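Local atomic coordinates of dnab-like replicative helicase (Bacillus phage SPP1, PDB entry 3BH0), a protein that probably hydrolyses ATP to drive unwinding of duplex DNA at the phage replication fork, this chain being the ATPase domain of a DnaB-family replicative helicase. Residues Arg68-Ile73 / Val224-Gln229; Asn91-Asp96 / Ser150-Asn155; Val98-Ser103 / Lys181-Met186; Tyr166-Thr171 / Arg218-Val223. All blocks are in the same frame, centred on the assembly; numbering follows the deposited sequence.

Contact 1 (Arg68-Ile73 / Val224-Gln229); sequences RNFVLI and VIALSQ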
loop_
_atom_site.group_PDB
_atom_site.type_symbol
_atom_site.label_atom_id
_atom_site.label_comp_id
_atom_site.label_asym_id
_atom_site.label_seq_id
_atom_site.Cartn_x
_atom_site.Cartn_y
_atom_site.Cartn_z
ATOM N N ARG A 68 -12.795 -7.014 0.353
ATOM C CA ARG A 68 -13.555 -5.803 0.701
ATOM C C ARG A 68 -12.741 -4.679 1.390
ATOM O O ARG A 68 -13.238 -3.556 1.577
ATOM C CB ARG A 68 -14.791 -6.199 1.535
ATOM C CG ARG A 68 -14.567 -6.374 3.036
ATOM C CD ARG A 68 -15.218 -5.233 3.838
ATOM N NE ARG A 68 -14.826 -5.298 5.246
ATOM C CZ ARG A 68 -15.235 -4.469 6.206
ATOM N NH1 ARG A 68 -16.060 -3.464 5.954
ATOM N NH2 ARG A 68 -14.805 -4.651 7.445
ATOM N N ASN A 69 -11.493 -4.987 1.747
ATOM C CA ASN A 69 -10.701 -4.125 2.633
ATOM C C ASN A 69 -10.339 -2.761 2.057
ATOM O O ASN A 69 -10.017 -2.619 0.882
ATOM C CB ASN A 69 -9.418 -4.823 3.109
ATOM C CG ASN A 69 -9.680 -6.057 3.955
ATOM O OD1 ASN A 69 -8.772 -6.860 4.162
ATOM N ND2 ASN A 69 -10.914 -6.216 4.453
ATOM N N PHE A 70 -10.406 -1.767 2.920
ATOM C CA PHE A 70 -9.889 -0.455 2.628
ATOM C C PHE A 70 -8.739 -0.260 3.608
ATOM O O PHE A 70 -8.952 -0.103 4.817
ATOM C CB PHE A 70 -10.989 0.589 2.806
ATOM C CG PHE A 70 -10.537 1.995 2.613
ATOM C CD1 PHE A 70 -9.557 2.311 1.682
ATOM C CD2 PHE A 70 -11.112 3.015 3.353
ATOM C CE1 PHE A 70 -9.140 3.615 1.506
ATOM C CE2 PHE A 70 -10.697 4.332 3.187
ATOM C CZ PHE A 70 -9.712 4.628 2.257
ATOM N N VAL A 71 -7.516 -0.333 3.091
ATOM C CA VAL A 71 -6.337 -0.199 3.930
ATOM C C VAL A 71 -5.570 1.085 3.674
ATOM O O VAL A 71 -5.413 1.545 2.545
ATOM C CB VAL A 71 -5.448 -1.500 3.993
ATOM C CG1 VAL A 71 -5.887 -2.517 2.992
ATOM C CG2 VAL A 71 -3.969 -1.213 3.861
ATOM N N LEU A 72 -5.150 1.674 4.783
ATOM C CA LEU A 72 -4.465 2.940 4.822
ATOM C C LEU A 72 -3.015 2.742 5.291
ATOM O O LEU A 72 -2.756 2.073 6.279
ATOM C CB LEU A 72 -5.225 3.874 5.765
ATOM C CG LEU A 72 -5.027 5.359 5.537
ATOM C CD1 LEU A 72 -5.825 5.802 4.294
ATOM C CD2 LEU A 72 -5.460 6.119 6.770
ATOM N N ILE A 73 -2.083 3.300 4.529
ATOM C CA ILE A 73 -0.673 3.328 4.889
ATOM C C ILE A 73 -0.347 4.797 5.069
ATOM O O ILE A 73 -0.210 5.539 4.097
ATOM C CB ILE A 73 0.250 2.695 3.805
ATOM C CG1 ILE A 73 -0.105 1.220 3.591
ATOM C CG2 ILE A 73 1.701 2.799 4.230
ATOM C CD1 ILE A 73 0.542 0.595 2.386
ATOM N N VAL A 224 -8.594 -1.820 -1.674
ATOM C CA VAL A 224 -8.097 -0.459 -1.867
ATOM C C VAL A 224 -7.039 -0.184 -0.813
ATOM O O VAL A 224 -7.269 -0.421 0.369
ATOM C CB VAL A 224 -9.220 0.580 -1.809
ATOM C CG1 VAL A 224 -8.671 1.987 -1.982
ATOM C CG2 VAL A 224 -10.254 0.272 -2.899
ATOM N N ILE A 225 -5.865 0.244 -1.278
ATOM C CA ILE A 225 -4.754 0.641 -0.424
ATOM C C ILE A 225 -4.407 2.111 -0.705
ATOM O O ILE A 225 -3.832 2.442 -1.747
ATOM C CB ILE A 225 -3.504 -0.263 -0.594
ATOM C CG1 ILE A 225 -3.832 -1.729 -0.266
ATOM C CG2 ILE A 225 -2.413 0.192 0.331
ATOM C CD1 ILE A 225 -2.734 -2.709 -0.613
ATOM N N ALA A 226 -4.783 2.983 0.225
ATOM C CA ALA A 226 -4.474 4.384 0.115
ATOM C C ALA A 226 -3.333 4.794 1.059
ATOM O O ALA A 226 -3.370 4.548 2.277
ATOM C CB ALA A 226 -5.726 5.238 0.354
ATOM N N LEU A 227 -2.310 5.401 0.462
ATOM C CA LEU A 227 -1.263 6.102 1.176
ATOM C C LEU A 227 -1.821 7.438 1.664
ATOM O O LEU A 227 -2.624 8.073 0.982
ATOM C CB LEU A 227 -0.037 6.319 0.270
ATOM C CG LEU A 227 1.020 5.215 0.228
ATOM C CD1 LEU A 227 0.414 3.893 -0.198
ATOM C CD2 LEU A 227 2.185 5.573 -0.687
ATOM N N SER A 228 -1.373 7.856 2.844
ATOM C CA SER A 228 -1.877 9.048 3.485
ATOM C C SER A 228 -0.773 9.746 4.254
ATOM O O SER A 228 0.063 9.110 4.906
ATOM C CB SER A 228 -3.029 8.702 4.432
ATOM O OG SER A 228 -3.352 9.812 5.251
ATOM N N GLN A 229 -0.787 11.066 4.184
ATOM C CA GLN A 229 0.161 11.877 4.910
ATOM C C GLN A 229 -0.323 11.949 6.343
ATOM O O GLN A 229 -1.395 11.439 6.654
ATOM C CB GLN A 229 0.273 13.267 4.263
ATOM C CG GLN A 229 -0.929 14.213 4.452
ATOM C CD GLN A 229 -0.917 15.400 3.446
ATOM O OE1 GLN A 229 0.092 15.677 2.808
ATOM N NE2 GLN A 229 -2.041 16.078 3.313
#
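Five backbone hydrogen bonds zip strand 70-73 to strand 224-228 in the parallel sense. V71 gives its N-H to V224 O (2.7 Å) and takes one at its own O from A226 N (2.8 Å), so this residue bonds through both its backbone groups. V224 N to N69 O lies at the start of the ladder. At its far end I73 N meets A226 O and S228 N meets I73 O, each donor above the carbonyl plane. CA-H...O contacts support the ladder, among them L72 CA to A226 O at 3.2 Å.

Apolar contacts line both faces. On the face of F70, V224, L72 and A226, the F70 ring has CG anti to the backbone N (chi1 176°); the methyl A226 CB sits at its edge, 4.0 Å from F70 CE1. The small alanine leaves width for F70 and for L72 CD1 on the same face. On the other face the branched V71, I225 and I73 suit extended chain, and I73 CD1 crosses obliquely to I225 CG2 at 3.6 Å. Beyond this face lies helix 81-93, with F84 against I73.

With largely apolar side-chain packing and the ladder's five amides paired with partner-strand carbonyls, the contact joins neighbouring strands at mid-sheet.

Contact 2 (Asn91-Asp96 / Ser150-Asn155); sequences NMSDND and SNSNIN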
loop_
_atom_site.group_PDB
_atom_site.type_symbol
_atom_site.label_atom_id
_atom_site.label_comp_id
_atom_site.label_asym_id
_atom_site.label_seq_id
_atom_site.Cartn_x
_atom_site.Cartn_y
_atom_site.Cartn_z
ATOM N N ASN A 91 5.149 -7.680 -4.426
ATOM C CA ASN A 91 4.853 -8.898 -3.677
ATOM C C ASN A 91 3.487 -9.497 -3.993
ATOM O O ASN A 91 3.336 -10.717 -4.083
ATOM C CB ASN A 91 4.918 -8.609 -2.183
ATOM C CG ASN A 91 6.322 -8.608 -1.655
ATOM O OD1 ASN A 91 7.264 -8.990 -2.351
ATOM N ND2 ASN A 91 6.477 -8.191 -0.405
ATOM N N MET A 92 2.492 -8.626 -4.134
ATOM C CA MET A 92 1.151 -9.027 -4.555
ATOM C C MET A 92 1.121 -9.439 -6.012
ATOM O O MET A 92 0.413 -10.376 -6.371
ATOM C CB MET A 92 0.170 -7.885 -4.356
ATOM C CG MET A 92 -0.006 -7.493 -2.926
ATOM S SD MET A 92 -0.951 -5.988 -2.835
ATOM C CE MET A 92 -0.793 -5.706 -1.095
ATOM N N SER A 93 1.872 -8.728 -6.850
ATOM C CA SER A 93 2.030 -9.101 -8.242
ATOM C C SER A 93 2.586 -10.513 -8.349
ATOM O O SER A 93 2.203 -11.263 -9.244
ATOM C CB SER A 93 2.949 -8.125 -8.962
ATOM O OG SER A 93 3.224 -8.582 -10.277
ATOM N N ASP A 94 3.470 -10.871 -7.422
ATOM C CA ASP A 94 4.100 -12.192 -7.390
ATOM C C ASP A 94 3.154 -13.340 -7.002
ATOM O O ASP A 94 3.424 -14.499 -7.303
ATOM C CB ASP A 94 5.312 -12.178 -6.454
ATOM C CG ASP A 94 6.503 -11.420 -7.032
ATOM O OD1 ASP A 94 6.443 -10.937 -8.189
ATOM O OD2 ASP A 94 7.508 -11.312 -6.300
ATOM N N ASN A 95 2.058 -13.026 -6.327
ATOM C CA ASN A 95 1.005 -14.010 -6.091
ATOM C C ASN A 95 0.124 -14.141 -7.333
ATOM O O ASN A 95 -0.846 -14.887 -7.342
ATOM C CB ASN A 95 0.146 -13.566 -4.910
ATOM C CG ASN A 95 -0.005 -14.638 -3.860
ATOM O OD1 ASN A 95 -1.127 -15.009 -3.499
ATOM N ND2 ASN A 95 1.122 -15.128 -3.339
ATOM N N ASP A 96 0.482 -13.403 -8.382
ATOM C CA ASP A 96 -0.299 -13.289 -9.623
ATOM C C ASP A 96 -1.634 -12.552 -9.423
ATOM O O ASP A 96 -2.588 -12.728 -10.193
ATOM C CB ASP A 96 -0.486 -14.644 -10.321
ATOM C CG ASP A 96 -0.578 -14.507 -11.839
ATOM O OD1 ASP A 96 -1.718 -14.554 -12.371
ATOM O OD2 ASP A 96 0.489 -14.331 -12.494
ATOM N N SER A 150 8.315 -6.530 -16.515
ATOM C CA SER A 150 7.603 -6.785 -17.779
ATOM C C SER A 150 6.592 -7.916 -17.672
ATOM O O SER A 150 5.536 -7.876 -18.306
ATOM C CB SER A 150 8.596 -7.121 -18.892
ATOM O OG SER A 150 7.956 -7.091 -20.156
ATOM N N ASN A 151 6.936 -8.925 -16.875
ATOM C CA ASN A 151 6.069 -10.073 -16.642
ATOM C C ASN A 151 5.388 -9.989 -15.276
ATOM O O ASN A 151 5.218 -10.995 -14.577
ATOM C CB ASN A 151 6.864 -11.376 -16.802
ATOM C CG ASN A 151 7.330 -11.606 -18.242
ATOM O OD1 ASN A 151 7.827 -10.690 -18.910
ATOM N ND2 ASN A 151 7.162 -12.836 -18.728
ATOM N N SER A 152 5.012 -8.768 -14.901
ATOM C CA SER A 152 4.288 -8.517 -13.662
ATOM C C SER A 152 2.896 -7.960 -13.965
ATOM O O SER A 152 2.609 -7.532 -15.095
ATOM C CB SER A 152 5.066 -7.546 -12.766
ATOM O OG SER A 152 4.889 -6.212 -13.204
ATOM N N ASN A 153 2.046 -7.961 -12.937
ATOM C CA ASN A 153 0.674 -7.473 -13.052
ATOM C C ASN A 153 0.525 -6.110 -12.364
ATOM O O ASN A 153 -0.391 -5.877 -11.566
ATOM C CB ASN A 153 -0.290 -8.510 -12.470
ATOM C CG ASN A 153 0.091 -9.923 -12.852
ATOM O OD1 ASN A 153 0.013 -10.296 -14.019
ATOM N ND2 ASN A 153 0.542 -10.705 -11.873
ATOM N N ILE A 154 1.459 -5.224 -12.682
ATOM C CA ILE A 154 1.493 -3.902 -12.125
ATOM C C ILE A 154 1.035 -2.996 -13.235
ATOM O O ILE A 154 1.664 -2.930 -14.284
ATOM C CB ILE A 154 2.926 -3.498 -11.689
ATOM C CG1 ILE A 154 3.519 -4.511 -10.708
ATOM C CG2 ILE A 154 2.951 -2.070 -11.101
ATOM C CD1 ILE A 154 3.259 -4.207 -9.257
ATOM N N ASN A 155 -0.084 -2.328 -13.025
ATOM C CA ASN A 155 -0.498 -1.261 -13.912
ATOM C C ASN A 155 -0.240 0.019 -13.184
ATOM O O ASN A 155 -0.283 0.047 -11.945
ATOM C CB ASN A 155 -1.987 -1.341 -14.245
ATOM C CG ASN A 155 -2.336 -2.566 -15.054
ATOM O OD1 ASN A 155 -2.825 -3.574 -14.511
ATOM N ND2 ASN A 155 -2.070 -2.504 -16.359
#
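S93, in the last turn of helix 81-93, meets the loop that leads into strand 154-157. Its OG, anti to the backbone N (chi1 173°), reaches across to accept the amide of N153: N153 N to S93 OG is 3.0 Å and nearly straight (166°). A serine suits this buried place, being short enough to let the loop come close while offering an acceptor. The S93 carbonyl accepts one good bond and a feeble second. D96 N bonds to S93 O at 2.9 Å within the turn, and N153 ND2 adds a weak, bent bond to the same oxygen at 3.2 Å (122°); this ND2 also has a weak bond to D97 O. Asparagine thus serves the helix end with both its backbone and side-chain N-H groups.

D96 OD2 is 3.7 Å from N153 ND2, with the carboxylate and amide planes steeply turned, and its OD1 instead forms a salt bridge with K181. S152 OG is hydrogen-bonded to I149 O. The apolar part is small: I154 CD1 lies 3.9 Å from S93 CB.

Positive phi at D96, with two bonds back into the last turn, marks a Schellman motif, here ending the helix that follows the probable P-loop of this RecA-type core.

Contact 3 (Val98-Ser103 / Lys181-Met186); sequences VVNLHS and KRVIVM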
loop_
_atom_site.group_PDB
_atom_site.type_symbol
_atom_site.label_atom_id
_atom_site.label_comp_id
_atom_site.label_asym_id
_atom_site.label_seq_id
_atom_site.Cartn_x
_atom_site.Cartn_y
_atom_site.Cartn_z
ATOM N N VAL A 98 -3.473 -8.757 -9.373
ATOM C CA VAL A 98 -3.348 -7.593 -10.251
ATOM C C VAL A 98 -3.295 -6.299 -9.435
ATOM O O VAL A 98 -4.197 -6.017 -8.648
ATOM C CB VAL A 98 -4.523 -7.532 -11.268
ATOM C CG1 VAL A 98 -4.418 -6.307 -12.180
ATOM C CG2 VAL A 98 -4.575 -8.803 -12.103
ATOM N N VAL A 99 -2.232 -5.522 -9.632
ATOM C CA VAL A 99 -2.047 -4.260 -8.922
ATOM C C VAL A 99 -2.221 -3.047 -9.841
ATOM O O VAL A 99 -1.519 -2.906 -10.833
ATOM C CB VAL A 99 -0.675 -4.194 -8.204
ATOM C CG1 VAL A 99 -0.583 -2.926 -7.347
ATOM C CG2 VAL A 99 -0.445 -5.440 -7.338
ATOM N N ASN A 100 -3.181 -2.191 -9.502
ATOM C CA ASN A 100 -3.388 -0.923 -10.173
ATOM C C ASN A 100 -2.826 0.179 -9.284
ATOM O O ASN A 100 -3.377 0.485 -8.228
ATOM C CB ASN A 100 -4.877 -0.662 -10.390
ATOM C CG ASN A 100 -5.428 -1.289 -11.669
ATOM O OD1 ASN A 100 -4.736 -2.017 -12.377
ATOM N ND2 ASN A 100 -6.693 -0.991 -11.965
ATOM N N LEU A 101 -1.719 0.766 -9.711
ATOM C CA LEU A 101 -1.097 1.838 -8.952
ATOM C C LEU A 101 -1.495 3.181 -9.529
ATOM O O LEU A 101 -1.181 3.491 -10.680
ATOM C CB LEU A 101 0.419 1.684 -8.919
ATOM C CG LEU A 101 1.218 2.921 -8.501
ATOM C CD1 LEU A 101 0.922 3.403 -7.057
ATOM C CD2 LEU A 101 2.718 2.674 -8.720
ATOM N N HIS A 102 -2.201 3.963 -8.723
ATOM C CA HIS A 102 -2.599 5.291 -9.115
ATOM C C HIS A 102 -1.628 6.278 -8.482
ATOM O O HIS A 102 -1.694 6.572 -7.284
ATOM C CB HIS A 102 -4.057 5.550 -8.748
ATOM C CG HIS A 102 -5.020 4.748 -9.564
ATOM N ND1 HIS A 102 -5.272 3.413 -9.323
ATOM C CD2 HIS A 102 -5.769 5.082 -10.642
ATOM C CE1 HIS A 102 -6.135 2.961 -10.217
ATOM N NE2 HIS A 102 -6.455 3.955 -11.024
ATOM N N SER A 103 -0.684 6.740 -9.302
ATOM C CA SER A 103 0.408 7.554 -8.808
ATOM C C SER A 103 0.274 9.003 -9.255
ATOM O O SER A 103 0.524 9.359 -10.399
ATOM C CB SER A 103 1.755 6.933 -9.176
ATOM O OG SER A 103 2.297 7.497 -10.332
ATOM N N LYS A 181 -9.112 -12.770 -11.387
ATOM C CA LYS A 181 -8.033 -12.178 -10.605
ATOM C C LYS A 181 -8.539 -11.147 -9.611
ATOM O O LYS A 181 -9.340 -10.277 -9.954
ATOM C CB LYS A 181 -6.994 -11.543 -11.527
ATOM C CG LYS A 181 -6.424 -12.463 -12.587
ATOM C CD LYS A 181 -5.291 -13.312 -12.041
ATOM C CE LYS A 181 -4.416 -13.802 -13.177
ATOM N NZ LYS A 181 -3.615 -12.692 -13.789
ATOM N N ARG A 182 -8.064 -11.255 -8.379
ATOM C CA ARG A 182 -8.286 -10.211 -7.387
ATOM C C ARG A 182 -7.408 -8.990 -7.691
ATOM O O ARG A 182 -6.181 -9.112 -7.763
ATOM C CB ARG A 182 -8.079 -10.746 -5.961
ATOM C CG ARG A 182 -7.438 -12.129 -5.877
ATOM C CD ARG A 182 -7.422 -12.672 -4.452
ATOM N NE ARG A 182 -6.067 -13.075 -4.085
ATOM C CZ ARG A 182 -5.742 -13.791 -3.014
ATOM N NH1 ARG A 182 -6.674 -14.217 -2.179
ATOM N NH2 ARG A 182 -4.469 -14.083 -2.782
ATOM N N VAL A 183 -8.069 -7.850 -7.926
ATOM C CA VAL A 183 -7.455 -6.548 -8.232
ATOM C C VAL A 183 -7.152 -5.778 -6.941
ATOM O O VAL A 183 -7.930 -5.816 -5.984
ATOM C CB VAL A 183 -8.395 -5.686 -9.135
ATOM C CG1 VAL A 183 -7.809 -4.308 -9.438
ATOM C CG2 VAL A 183 -8.713 -6.404 -10.436
ATOM N N ILE A 184 -6.020 -5.075 -6.916
ATOM C CA ILE A 184 -5.651 -4.268 -5.753
ATOM C C ILE A 184 -5.409 -2.843 -6.218
ATOM O O ILE A 184 -4.570 -2.607 -7.078
ATOM C CB ILE A 184 -4.405 -4.839 -5.043
ATOM C CG1 ILE A 184 -4.654 -6.287 -4.623
ATOM C CG2 ILE A 184 -4.002 -3.963 -3.824
ATOM C CD1 ILE A 184 -3.664 -7.258 -5.193
ATOM N N VAL A 185 -6.152 -1.893 -5.663
ATOM C CA VAL A 185 -6.027 -0.492 -6.078
ATOM C C VAL A 185 -5.149 0.278 -5.089
ATOM O O VAL A 185 -5.552 0.515 -3.958
ATOM C CB VAL A 185 -7.425 0.162 -6.255
ATOM C CG1 VAL A 185 -7.325 1.574 -6.819
ATOM C CG2 VAL A 185 -8.294 -0.724 -7.162
ATOM N N MET A 186 -3.938 0.634 -5.519
ATOM C CA MET A 186 -3.013 1.415 -4.691
ATOM C C MET A 186 -3.073 2.875 -5.089
ATOM O O MET A 186 -2.948 3.207 -6.270
ATOM C CB MET A 186 -1.569 0.936 -4.838
ATOM C CG MET A 186 -1.270 -0.443 -4.298
ATOM S SD MET A 186 0.457 -0.579 -3.751
ATOM C CE MET A 186 0.320 0.055 -2.077
#
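Strand 98-103 and strand 183-186 run parallel, their axes 4.6 Å apart at closest approach, and five backbone hydrogen bonds join them. V98 N to R182 O opens the ladder and is its longest member at 3.2 Å. I184 and N100 follow, each using both backbone groups: I184 N bonds to V98 O, N100 N to I184 O, and N100 O receives M186 N. H102 N to M186 O closes it at 2.7 Å and is almost straight (174°). CA-H...O contacts accompany the ladder, V183 CA lying 3.3 Å from V98 O.

Apolar packing is divided between two faces. On that of V99, I184, L101 and M186, the methionine has CG anti to the carbonyl carbon (chi1 -67°), which brings M186 CG obliquely to V99 CG1 at 4.0 Å, while L101 CD1 rests 4.1 Å from M186 CB. The flexible thioether then bends away at chi3. On the opposite face, which V98 shares with V185, V185 CG1 comes to 3.7 Å from H102 ND1, and the imidazole, CG anti to the carbonyl carbon, is stacked on F157. At the start of the ladder, the aliphatic root of K181 crosses V98 at about a right angle, K181 CB to V98 CG2 3.7 Å. The lysine amine goes beyond, to a salt bridge with D96.

Beta-branched valines and isoleucine suit these buried strands. The M186 face is covered by helix 81-93 through A85 and A89, the V185 face by helix 164-176 through I167 and T171, while strands 154-157 and 223-228 extend the sheet to either side.

Contact 4 (Tyr166-Thr171 / Arg218-Val223); sequences YIWSKT and RELDVV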
loop_
_atom_site.group_PDB
_atom_site.type_symbol
_atom_site.label_atom_id
_atom_site.label_comp_id
_atom_site.label_asym_id
_atom_site.label_seq_id
_atom_site.Cartn_x
_atom_site.Cartn_y
_atom_site.Cartn_z
ATOM N N TYR A 166 -12.962 8.750 -11.290
ATOM C CA TYR A 166 -11.973 8.387 -12.295
ATOM C C TYR A 166 -11.372 7.018 -12.004
ATOM O O TYR A 166 -11.199 6.208 -12.905
ATOM C CB TYR A 166 -10.888 9.469 -12.377
ATOM C CG TYR A 166 -9.752 9.131 -13.306
ATOM C CD1 TYR A 166 -9.735 9.599 -14.618
ATOM C CD2 TYR A 166 -8.685 8.328 -12.874
ATOM C CE1 TYR A 166 -8.672 9.269 -15.482
ATOM C CE2 TYR A 166 -7.641 7.996 -13.717
ATOM C CZ TYR A 166 -7.635 8.471 -15.011
ATOM O OH TYR A 166 -6.593 8.133 -15.840
ATOM N N ILE A 167 -11.057 6.759 -10.739
ATOM C CA ILE A 167 -10.393 5.504 -10.349
ATOM C C ILE A 167 -11.356 4.325 -10.393
ATOM O O ILE A 167 -10.963 3.204 -10.745
ATOM C CB ILE A 167 -9.710 5.624 -8.953
ATOM C CG1 ILE A 167 -8.585 6.673 -9.015
ATOM C CG2 ILE A 167 -9.234 4.261 -8.448
ATOM C CD1 ILE A 167 -7.877 6.933 -7.712
ATOM N N TRP A 168 -12.607 4.595 -10.013
ATOM C CA TRP A 168 -13.728 3.663 -10.159
ATOM C C TRP A 168 -13.778 3.105 -11.565
ATOM O O TRP A 168 -13.785 1.894 -11.773
ATOM C CB TRP A 168 -15.056 4.393 -9.880
ATOM C CG TRP A 168 -16.183 3.465 -9.557
ATOM C CD1 TRP A 168 -16.738 2.529 -10.382
ATOM C CD2 TRP A 168 -16.886 3.372 -8.310
ATOM N NE1 TRP A 168 -17.741 1.857 -9.730
ATOM C CE2 TRP A 168 -17.853 2.349 -8.453
ATOM C CE3 TRP A 168 -16.800 4.059 -7.089
ATOM C CZ2 TRP A 168 -18.739 1.990 -7.412
ATOM C CZ3 TRP A 168 -17.683 3.711 -6.055
ATOM C CH2 TRP A 168 -18.642 2.678 -6.227
ATOM N N SER A 169 -13.820 4.016 -12.529
ATOM C CA SER A 169 -13.829 3.670 -13.944
ATOM C C SER A 169 -12.703 2.699 -14.349
ATOM O O SER A 169 -12.954 1.696 -15.022
ATOM C CB SER A 169 -13.772 4.951 -14.768
ATOM O OG SER A 169 -13.873 4.656 -16.146
ATOM N N LYS A 170 -11.479 2.985 -13.899
ATOM C CA LYS A 170 -10.301 2.185 -14.247
ATOM C C LYS A 170 -10.272 0.822 -13.579
ATOM O O LYS A 170 -9.824 -0.156 -14.163
ATOM C CB LYS A 170 -9.020 2.958 -13.933
ATOM C CG LYS A 170 -8.979 4.346 -14.559
ATOM C CD LYS A 170 -8.771 4.295 -16.084
ATOM C CE LYS A 170 -8.969 5.666 -16.678
ATOM N NZ LYS A 170 -8.446 5.765 -18.070
ATOM N N THR A 171 -10.737 0.764 -12.343
ATOM C CA THR A 171 -10.804 -0.497 -11.604
ATOM C C THR A 171 -11.723 -1.514 -12.301
ATOM O O THR A 171 -11.369 -2.685 -12.436
ATOM C CB THR A 171 -11.284 -0.248 -10.163
ATOM O OG1 THR A 171 -10.536 0.836 -9.593
ATOM C CG2 THR A 171 -11.107 -1.484 -9.323
ATOM N N ARG A 218 -15.788 -2.091 -1.599
ATOM C CA ARG A 218 -16.939 -2.970 -1.386
ATOM C C ARG A 218 -17.718 -3.280 -2.677
ATOM O O ARG A 218 -17.920 -4.447 -3.009
ATOM C CB ARG A 218 -17.873 -2.355 -0.327
ATOM C CG ARG A 218 -17.330 -2.425 1.095
ATOM C CD ARG A 218 -17.890 -3.616 1.876
ATOM N NE ARG A 218 -19.256 -3.323 2.300
ATOM C CZ ARG A 218 -20.322 -4.078 2.047
ATOM N NH1 ARG A 218 -20.217 -5.241 1.414
ATOM N NH2 ARG A 218 -21.497 -3.666 2.479
ATOM N N GLU A 219 -18.136 -2.232 -3.389
ATOM C CA GLU A 219 -19.050 -2.344 -4.541
ATOM C C GLU A 219 -18.397 -3.032 -5.730
ATOM O O GLU A 219 -19.044 -3.811 -6.424
ATOM C CB GLU A 219 -19.614 -0.967 -4.940
ATOM C CG GLU A 219 -20.945 -1.003 -5.684
ATOM C CD GLU A 219 -21.922 0.116 -5.245
ATOM O OE1 GLU A 219 -21.556 1.316 -5.326
ATOM O OE2 GLU A 219 -23.069 -0.214 -4.826
ATOM N N LEU A 220 -17.114 -2.757 -5.959
ATOM C CA LEU A 220 -16.366 -3.446 -7.024
ATOM C C LEU A 220 -15.655 -4.710 -6.547
ATOM O O LEU A 220 -15.145 -5.476 -7.356
ATOM C CB LEU A 220 -15.383 -2.498 -7.734
ATOM C CG LEU A 220 -15.953 -1.187 -8.278
ATOM C CD1 LEU A 220 -14.851 -0.380 -8.985
ATOM C CD2 LEU A 220 -17.159 -1.455 -9.208
ATOM N N ASP A 221 -15.628 -4.933 -5.237
ATOM C CA ASP A 221 -15.032 -6.151 -4.670
ATOM C C ASP A 221 -13.503 -6.178 -4.855
ATOM O O ASP A 221 -12.919 -7.187 -5.273
ATOM C CB ASP A 221 -15.709 -7.420 -5.253
ATOM C CG ASP A 221 -15.552 -8.647 -4.358
ATOM O OD1 ASP A 221 -15.428 -8.504 -3.115
ATOM O OD2 ASP A 221 -15.558 -9.769 -4.916
ATOM N N VAL A 222 -12.857 -5.064 -4.515
ATOM C CA VAL A 222 -11.394 -4.957 -4.604
ATOM C C VAL A 222 -10.748 -4.564 -3.274
ATOM O O VAL A 222 -11.418 -4.048 -2.379
ATOM C CB VAL A 222 -10.944 -3.957 -5.719
ATOM C CG1 VAL A 222 -11.324 -4.495 -7.114
ATOM C CG2 VAL A 222 -11.502 -2.532 -5.482
ATOM N N VAL A 223 -9.446 -4.824 -3.150
ATOM C CA VAL A 223 -8.650 -4.223 -2.080
ATOM C C VAL A 223 -8.250 -2.805 -2.492
ATOM O O VAL A 223 -7.672 -2.611 -3.550
ATOM C CB VAL A 223 -7.384 -5.042 -1.749
ATOM C CG1 VAL A 223 -6.658 -4.432 -0.525
ATOM C CG2 VAL A 223 -7.747 -6.509 -1.487
#
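Two helices lying on one face of the parallel sheet of the RecA-like core meet here: the middle of helix 164-176 and the C-terminal end of helix 202-220, which finishes in a Schellman motif with D221 at positive phi. W168 and L220 carry the contact about equally. With CG anti to the backbone N (chi1 -161°), the W168 indole extends toward the other helix end and lies over the branches of L220. L220 CD1 stands over the five-membered ring of W168, 3.8 Å from the centroid and 17° off the normal, a CH-pi contact. The second branch, L220 CD2, comes to 3.4 Å from W168 NE1. A leucine fits because its forked end meets the ring with two methyls.

The far rim of the indole touches E219, whose OE1 lies at the ring edge, 3.3 Å from W168 CH2, with ring and carboxylate planes 55° apart. E219 CB approaches CZ2 and CH2 of W168 obliquely, from the L220 side of the ring plane, so a long acidic residue can pack there and still carry its carboxylate at the exposed side.

T171 fills the space nearer the sheet. Its CB lies 3.8 Å from L220 CD1, and CG2 meets V222 CG1 tip to tip at 3.7 Å. The hydroxyl is turned to its own helix: T171 OG1 gives a 2.7 Å hydrogen bond to I167 O, which also accepts T171 N. V222 packs in turn on V183 and V185.

Between these segments, van der Waals and CH-pi attraction do the work, though K175 NZ, further along helix 164-176, hydrogen-bonds L220 O; the threonine's polar group is satisfied inside its helix.

How the contacts relate
From the N terminus, strand 70-74 comes first, and contact 1 pairs it with strand 223-228, closing the longest loop; the other three contacts nest inside it. Helix 81-93 follows and leads through contact 2 to strand 98-103, which opens contact 3. The chain reaches 150-155 before returning at 181-186, so contacts 2 and 3 cross. Contacts 3 and 4 cross likewise, whereas contact 2 closes before contact 4 opens. Contacts 1 and 3 adjoin in the sheet, where I225 N probably bonds V185 O. Contact 2 continues it at the outer strand, N155 N to V99 O. Contact 4 joins helices beside V185, and M92 packs on I225.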